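Local atomic coordinates of subtilisin-like serine protease (Fervidobacterium pennivorans, PDB entry 1R6V), a protein that degrades keratin into peptides as a subtilisin-like serine protease, allowing its bacterium to grow on native feathers. Residues T154-A159 and V393-F398; H203-I208 and A224-I229; G462-F467 and Y524-R529. The protein carries 1 engineered substitution. All coordinates share one frame; numbering follows the deposited sequence.

Contact 1: residues T154-A159 and V393-F398; sequences TNIIVA and VLLQKF
Ile156 and Gln396 bury most of the surface here, with Thr154 beside them, and together they show how a helix end can hold the chain leading into a strand by one apolar and one polar contact. Ile156 points toward the helix. Its CG1 swings to the side opposite the carbonyl carbon (chi1 -59°), and a second bend at CG1 carries CD1 against Leu395, where it lies 3.8 Å from CB. The two side chains meet at about a right angle, so the isoleucine tip rests on the root of the leucine side chain and on the helix backbone behind it, with Leu395 C 4.0 Å from Ile156 CD1.

The next residue, Gln396, reaches out with its chain extended beyond CG and brings its amide to the backbone N of Thr154. OE1 accepts the backbone N-H of Thr154, with N and OE1 3.0 Å apart. The bond is bent, 137° at the hydrogen, and the nitrogen stands well above the carbonyl plane, 57° out of it. The slant is consistent with sharing: OE1 also takes the backbone N-H groups of Ser152 and Gly153, so a single oxygen gathers three successive amides. Thr154 lies against the same amide, its CB 3.7 Å from OE1. An alanine at Gln396 would remove this acceptor and would probably leave the three N-H groups to find other partners, with the turn before the strand less firmly placed.

The contact sits at the C-terminal end of helix 380-397, near whose N-terminal end lies Ser381, the probable charge-relay serine. Ile156 and Val158 also touch Ala392 of that helix, Leu395 packs on Ile406 of helix 403-413, and strand 157-162 runs on into the mostly parallel sheet of the subtilisin-like catalytic domain.

Contact 2: residues H203-I208 and A224-I229; sequences HVAGTI and AKIMPI
Ala205 and Ile208 of helix 200-209 both press on Ile226, the one residue of the strand that meets them. The setting is a beta-alpha-beta unit of the subtilisin fold: strands 157-162 and 225-230 run parallel as neighbours in the sheet, and the helix lies between them in the chain and packs on their side chains. The helix opens at Ala200, an engineered substitution at the position inferred to belong to the charge relay.

Along the helix, His203 stacks on Tyr377, and Val204 touches Val160 and Asp162 of strand 157-162, so the helix seats against the strand that carries the probable charge-relay aspartate. Ala205 CB meets Ile226 CG2 at 4.1 Å, an ordinary methyl-to-methyl contact. The small side chain lets the helix backbone come near, with the CA atoms of Ala205 and Ile226 6.6 Å apart. Thr207 looks elsewhere, onto Pro385 and His386 of helix 380-397.

Ile208 closes the series one helical turn after Val204. It points toward the strand; CG1 lies anti to the carbonyl carbon (chi1 -67°), which puts CG2 opposite the backbone N, and that branch is the one that meets Ile226. The two isoleucines approach at a slant, Ile208 offering its branch methyl and Ile226 the end of its chain.

Ile226 thus divides its ends between the two helix residues: CG2 faces Ala205 CB, while CD1 lies 3.8 Å from Ile208 CG2 and 4.1 Å from the carbonyl O of Ala205.

Contact 3: residues G462-F467 and Y524-R529; sequences GVPTVF and YAIALR
Pro464 and Ile526 come closest along the backbones, their CA atoms 7.2 Å apart, and next to them Thr465 has positive phi (65°), which turns the chain between Pro464 and Phe467. Ile526 points toward this bend and works between two neighbours. Its CD1 abuts CG of the proline ring at 3.5 Å, tighter than usual for two carbons, and the side chains meet nearly at right angles. Its CG1 lies 3.6 Å from Thr465 OG1, and Thr465 CG2 is also at hand, 3.8 Å from the same CG1.

Both segments belong to the Ig-like beta-sandwich that follows the catalytic domain, and 524-529 is part of the long connection between strands 496-505 and 535-543. That connection reaches other domains: Tyr524 OH hydrogen-bonds to Asp79 and Lys75 of the propeptide, and Arg529 forms a salt bridge with Asp649.

The Thr465 hydroxyl lies between its backbone N and carbonyl carbon (chi1 77°), from where it donates to Pro464 O, though the 2.5 Å from OG1 to O is short enough to be doubtful. The same OG1 accepts from Asp506 N and from a water at 2.8 Å. This water in turn takes the N-H of Ile526, 3.0 Å from its oxygen, and so bridges the two segments beside the apolar contact.

Overall arrangement
Contacts 1 and 2 share the sheet of the catalytic domain, whereas contact 3 lies in another domain, its centre about 42 and 41 Å from theirs. Strands 157-162 and 225-230 are neighbours in the catalytic sheet, joined by probable backbone hydrogen bonds such as that from Met227 N to Val158 O (2.7 Å), and the chain of contact 2 is nested within the loop closed by contact 1. Chemistry follows depth only in part. Contact 1, partly buried at a helix end, joins an apolar touch to a side-chain acceptor for backbone amides; contact 2, fully buried, is purely aliphatic. Contact 3 is buried too, yet it includes a hydroxyl and a bridging water.

Contact 1: residues T154-A159 and V393-F398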
# COMPACT_ATOMS: atom_id res chain seq x y z
N THR A 154 27.76 7.14 -10.80
CA THR A 154 28.20 8.50 -10.50
C THR A 154 27.04 9.51 -10.42
O THR A 154 26.23 9.59 -11.34
CB THR A 154 29.18 8.99 -11.57
OG1 THR A 154 30.24 8.04 -11.70
CG2 THR A 154 29.76 10.34 -11.19
N ASN A 155 27.01 10.27 -9.33
CA ASN A 155 26.00 11.30 -9.05
C ASN A 155 24.60 10.78 -8.70
O ASN A 155 23.68 11.57 -8.50
CB ASN A 155 25.85 12.28 -10.22
CG ASN A 155 27.17 12.96 -10.59
OD1 ASN A 155 27.93 13.37 -9.71
ND2 ASN A 155 27.41 13.11 -11.88
N ILE A 156 24.44 9.46 -8.65
CA ILE A 156 23.12 8.91 -8.34
C ILE A 156 23.01 8.72 -6.83
O ILE A 156 23.90 8.16 -6.20
CB ILE A 156 22.90 7.53 -9.05
CG1 ILE A 156 23.02 7.69 -10.57
CG2 ILE A 156 21.51 6.98 -8.69
CD1 ILE A 156 22.12 8.79 -11.18
N ILE A 157 21.92 9.23 -6.25
CA ILE A 157 21.68 9.10 -4.81
C ILE A 157 20.70 7.94 -4.59
O ILE A 157 19.61 7.92 -5.16
CB ILE A 157 21.07 10.40 -4.22
CG1 ILE A 157 22.11 11.51 -4.24
CG2 ILE A 157 20.60 10.17 -2.77
CD1 ILE A 157 21.54 12.89 -3.91
N VAL A 158 21.10 6.98 -3.77
CA VAL A 158 20.26 5.81 -3.47
C VAL A 158 19.79 5.87 -2.02
O VAL A 158 20.63 5.92 -1.11
CB VAL A 158 21.08 4.50 -3.60
CG1 VAL A 158 20.24 3.31 -3.18
CG2 VAL A 158 21.61 4.35 -5.02
N ALA A 159 18.48 5.85 -1.81
CA ALA A 159 17.97 5.87 -0.44
C ALA A 159 17.83 4.45 0.05
O ALA A 159 17.19 3.61 -0.59
CB ALA A 159 16.62 6.57 -0.36
N VAL A 393 23.41 2.30 -11.59
CA VAL A 393 24.36 2.34 -12.72
C VAL A 393 23.60 2.74 -13.99
O VAL A 393 24.05 3.60 -14.77
CB VAL A 393 25.08 0.95 -12.89
CG1 VAL A 393 26.02 0.97 -14.11
CG2 VAL A 393 25.93 0.67 -11.63
N LEU A 394 22.42 2.17 -14.20
CA LEU A 394 21.62 2.50 -15.38
C LEU A 394 21.20 3.96 -15.42
O LEU A 394 21.14 4.56 -16.50
CB LEU A 394 20.36 1.63 -15.46
CG LEU A 394 20.60 0.12 -15.62
CD1 LEU A 394 19.26 -0.61 -15.57
CD2 LEU A 394 21.30 -0.16 -16.96
N LEU A 395 20.89 4.53 -14.26
CA LEU A 395 20.44 5.92 -14.23
C LEU A 395 21.56 6.87 -14.63
O LEU A 395 21.29 8.00 -15.03
CB LEU A 395 19.87 6.27 -12.86
CG LEU A 395 18.50 5.61 -12.63
CD1 LEU A 395 18.06 5.83 -11.20
CD2 LEU A 395 17.47 6.19 -13.62
N GLN A 396 22.81 6.43 -14.51
CA GLN A 396 23.92 7.27 -14.94
C GLN A 396 23.93 7.29 -16.46
O GLN A 396 24.10 8.34 -17.08
CB GLN A 396 25.27 6.73 -14.46
CG GLN A 396 26.44 7.55 -15.01
CD GLN A 396 27.78 7.01 -14.59
OE1 GLN A 396 27.87 6.21 -13.66
NE2 GLN A 396 28.83 7.43 -15.28
N LYS A 397 23.76 6.12 -17.07
CA LYS A 397 23.79 6.04 -18.52
C LYS A 397 22.53 6.54 -19.22
O LYS A 397 22.61 7.04 -20.35
CB LYS A 397 24.07 4.60 -18.97
CG LYS A 397 24.15 4.47 -20.49
CD LYS A 397 24.71 3.13 -20.94
CE LYS A 397 24.84 3.09 -22.47
NZ LYS A 397 25.41 1.80 -22.95
N PHE A 398 21.38 6.39 -18.58
CA PHE A 398 20.11 6.82 -19.16
C PHE A 398 19.47 7.79 -18.18
O PHE A 398 18.46 7.49 -17.54
CB PHE A 398 19.21 5.59 -19.37
CG PHE A 398 19.88 4.49 -20.16
CD1 PHE A 398 20.34 3.35 -19.52
CD2 PHE A 398 20.06 4.61 -21.53
CE1 PHE A 398 20.97 2.34 -20.23
CE2 PHE A 398 20.69 3.62 -22.26
CZ PHE A 398 21.15 2.47 -21.62

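Contact 2: residues H203-I208 and A224-I229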
# COMPACT_ATOMS: atom_id res chain seq x y z
N HIS A 203 24.51 -3.69 5.61
CA HIS A 203 24.81 -4.79 4.69
C HIS A 203 24.27 -4.37 3.31
O HIS A 203 24.95 -4.52 2.29
CB HIS A 203 24.15 -6.08 5.20
CG HIS A 203 24.72 -7.33 4.61
ND1 HIS A 203 24.27 -7.86 3.43
CD2 HIS A 203 25.72 -8.14 5.04
CE1 HIS A 203 24.96 -8.95 3.15
NE2 HIS A 203 25.85 -9.15 4.11
N VAL A 204 23.07 -3.82 3.29
CA VAL A 204 22.44 -3.32 2.06
C VAL A 204 23.32 -2.26 1.41
O VAL A 204 23.60 -2.31 0.21
CB VAL A 204 21.07 -2.68 2.38
CG1 VAL A 204 20.52 -1.95 1.15
CG2 VAL A 204 20.10 -3.77 2.86
N ALA A 205 23.74 -1.28 2.21
CA ALA A 205 24.57 -0.19 1.71
C ALA A 205 25.86 -0.69 1.06
O ALA A 205 26.26 -0.19 0.02
CB ALA A 205 24.90 0.78 2.86
N GLY A 206 26.51 -1.68 1.67
CA GLY A 206 27.75 -2.19 1.09
C GLY A 206 27.53 -2.90 -0.25
O GLY A 206 28.33 -2.76 -1.16
N THR A 207 26.44 -3.66 -0.38
CA THR A 207 26.20 -4.37 -1.64
C THR A 207 25.99 -3.39 -2.78
O THR A 207 26.43 -3.61 -3.90
CB THR A 207 24.98 -5.27 -1.52
OG1 THR A 207 25.28 -6.33 -0.59
CG2 THR A 207 24.60 -5.86 -2.88
N ILE A 208 25.32 -2.30 -2.45
CA ILE A 208 25.02 -1.25 -3.42
C ILE A 208 26.21 -0.36 -3.74
O ILE A 208 26.49 -0.10 -4.91
CB ILE A 208 23.91 -0.32 -2.90
CG1 ILE A 208 22.58 -1.08 -2.82
CG2 ILE A 208 23.77 0.90 -3.82
CD1 ILE A 208 21.49 -0.31 -2.09
N ALA A 224 27.95 5.52 -6.84
CA ALA A 224 26.75 6.08 -6.21
C ALA A 224 26.98 6.50 -4.77
O ALA A 224 28.05 6.29 -4.21
CB ALA A 224 25.60 5.07 -6.28
N LYS A 225 25.96 7.12 -4.17
CA LYS A 225 26.02 7.57 -2.79
C LYS A 225 24.81 7.00 -2.08
O LYS A 225 23.75 6.84 -2.68
CB LYS A 225 25.98 9.10 -2.70
CG LYS A 225 27.24 9.79 -3.23
CD LYS A 225 28.45 9.41 -2.40
CE LYS A 225 29.62 10.36 -2.64
NZ LYS A 225 30.09 10.29 -4.05
N ILE A 226 24.97 6.74 -0.79
CA ILE A 226 23.91 6.16 0.03
C ILE A 226 23.26 7.20 0.94
O ILE A 226 23.95 7.87 1.71
CB ILE A 226 24.48 5.03 0.93
CG1 ILE A 226 25.11 3.94 0.06
CG2 ILE A 226 23.37 4.46 1.83
CD1 ILE A 226 24.13 3.19 -0.81
N MET A 227 21.94 7.30 0.86
CA MET A 227 21.18 8.22 1.71
C MET A 227 20.38 7.35 2.68
O MET A 227 19.41 6.71 2.29
CB MET A 227 20.22 9.08 0.86
CG MET A 227 19.20 9.91 1.67
SD MET A 227 18.00 10.75 0.54
CE MET A 227 18.98 12.30 0.15
N PRO A 228 20.79 7.29 3.96
CA PRO A 228 20.04 6.47 4.91
C PRO A 228 18.74 7.11 5.40
O PRO A 228 18.70 8.29 5.75
CB PRO A 228 21.04 6.25 6.05
CG PRO A 228 22.00 7.39 5.92
CD PRO A 228 22.13 7.64 4.46
N ILE A 229 17.67 6.32 5.37
CA ILE A 229 16.35 6.74 5.86
C ILE A 229 16.01 5.68 6.90
O ILE A 229 15.83 4.51 6.57
CB ILE A 229 15.27 6.76 4.75
CG1 ILE A 229 15.70 7.67 3.58
CG2 ILE A 229 13.92 7.20 5.36
CD1 ILE A 229 15.76 9.20 3.90

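Contact 3: residues G462-F467 and Y524-R529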
# COMPACT_ATOMS: atom_id res chain seq x y z
N GLY A 462 -17.65 9.31 -7.51
CA GLY A 462 -16.74 8.19 -7.55
C GLY A 462 -17.08 7.21 -6.44
O GLY A 462 -17.53 7.61 -5.36
N VAL A 463 -16.86 5.92 -6.67
CA VAL A 463 -17.16 4.89 -5.68
C VAL A 463 -15.85 4.46 -5.02
O VAL A 463 -14.95 3.93 -5.67
CB VAL A 463 -17.82 3.64 -6.33
CG1 VAL A 463 -18.28 2.68 -5.26
CG2 VAL A 463 -18.97 4.06 -7.23
N PRO A 464 -15.74 4.68 -3.71
CA PRO A 464 -14.53 4.31 -2.97
C PRO A 464 -14.43 2.86 -2.51
O PRO A 464 -15.44 2.20 -2.27
CB PRO A 464 -14.54 5.29 -1.80
CG PRO A 464 -15.99 5.44 -1.51
CD PRO A 464 -16.65 5.50 -2.88
N THR A 465 -13.19 2.40 -2.37
CA THR A 465 -12.85 1.05 -1.92
C THR A 465 -13.29 -0.08 -2.84
O THR A 465 -13.55 -1.19 -2.39
CB THR A 465 -13.38 0.76 -0.47
OG1 THR A 465 -14.79 0.50 -0.50
CG2 THR A 465 -13.10 1.95 0.44
N VAL A 466 -13.38 0.23 -4.13
CA VAL A 466 -13.72 -0.79 -5.12
C VAL A 466 -12.38 -1.44 -5.48
O VAL A 466 -11.38 -0.74 -5.70
CB VAL A 466 -14.36 -0.15 -6.36
CG1 VAL A 466 -14.46 -1.17 -7.50
CG2 VAL A 466 -15.76 0.36 -6.00
N PHE A 467 -12.34 -2.76 -5.51
CA PHE A 467 -11.12 -3.47 -5.84
C PHE A 467 -10.97 -3.52 -7.35
O PHE A 467 -11.94 -3.70 -8.07
CB PHE A 467 -11.15 -4.91 -5.30
CG PHE A 467 -12.10 -5.10 -4.13
CD1 PHE A 467 -13.47 -5.26 -4.34
CD2 PHE A 467 -11.61 -5.14 -2.83
CE1 PHE A 467 -14.35 -5.46 -3.26
CE2 PHE A 467 -12.47 -5.34 -1.74
CZ PHE A 467 -13.84 -5.50 -1.96
N TYR A 524 -18.41 1.59 9.49
CA TYR A 524 -17.10 2.08 9.04
C TYR A 524 -16.85 1.86 7.55
O TYR A 524 -16.20 2.68 6.89
CB TYR A 524 -15.98 1.38 9.82
CG TYR A 524 -16.19 1.37 11.31
CD1 TYR A 524 -16.51 2.54 12.00
CD2 TYR A 524 -16.09 0.19 12.03
CE1 TYR A 524 -16.73 2.52 13.38
CE2 TYR A 524 -16.30 0.15 13.41
CZ TYR A 524 -16.62 1.32 14.07
OH TYR A 524 -16.84 1.28 15.44
N ALA A 525 -17.34 0.75 7.02
CA ALA A 525 -17.17 0.44 5.60
C ALA A 525 -18.08 1.30 4.74
O ALA A 525 -19.02 1.92 5.23
CB ALA A 525 -17.46 -1.04 5.36
N ILE A 526 -17.79 1.35 3.45
CA ILE A 526 -18.61 2.14 2.55
C ILE A 526 -19.98 1.48 2.40
O ILE A 526 -21.00 2.16 2.41
CB ILE A 526 -17.97 2.22 1.17
CG1 ILE A 526 -16.69 3.06 1.24
CG2 ILE A 526 -18.95 2.81 0.17
CD1 ILE A 526 -16.91 4.50 1.70
N ALA A 527 -19.96 0.16 2.24
CA ALA A 527 -21.17 -0.62 2.09
C ALA A 527 -21.30 -1.53 3.30
O ALA A 527 -20.30 -2.04 3.80
CB ALA A 527 -21.09 -1.47 0.81
N LEU A 528 -22.53 -1.74 3.75
CA LEU A 528 -22.77 -2.57 4.92
C LEU A 528 -23.20 -3.99 4.59
O LEU A 528 -23.22 -4.84 5.48
CB LEU A 528 -23.85 -1.91 5.79
CG LEU A 528 -23.54 -0.48 6.25
CD1 LEU A 528 -24.73 0.12 7.01
CD2 LEU A 528 -22.30 -0.50 7.13
N ARG A 529 -23.52 -4.24 3.32
CA ARG A 529 -24.00 -5.55 2.91
C ARG A 529 -23.40 -6.09 1.62
O ARG A 529 -23.18 -5.34 0.67
CB ARG A 529 -25.52 -5.50 2.72
CG ARG A 529 -26.25 -4.88 3.89
CD ARG A 529 -27.73 -4.76 3.60
NE ARG A 529 -28.38 -3.94 4.62
CZ ARG A 529 -28.24 -2.62 4.72
NH1 ARG A 529 -27.49 -1.96 3.85
NH2 ARG A 529 -28.83 -1.95 5.71
O HOH W 1 -15.59 -0.10 2.10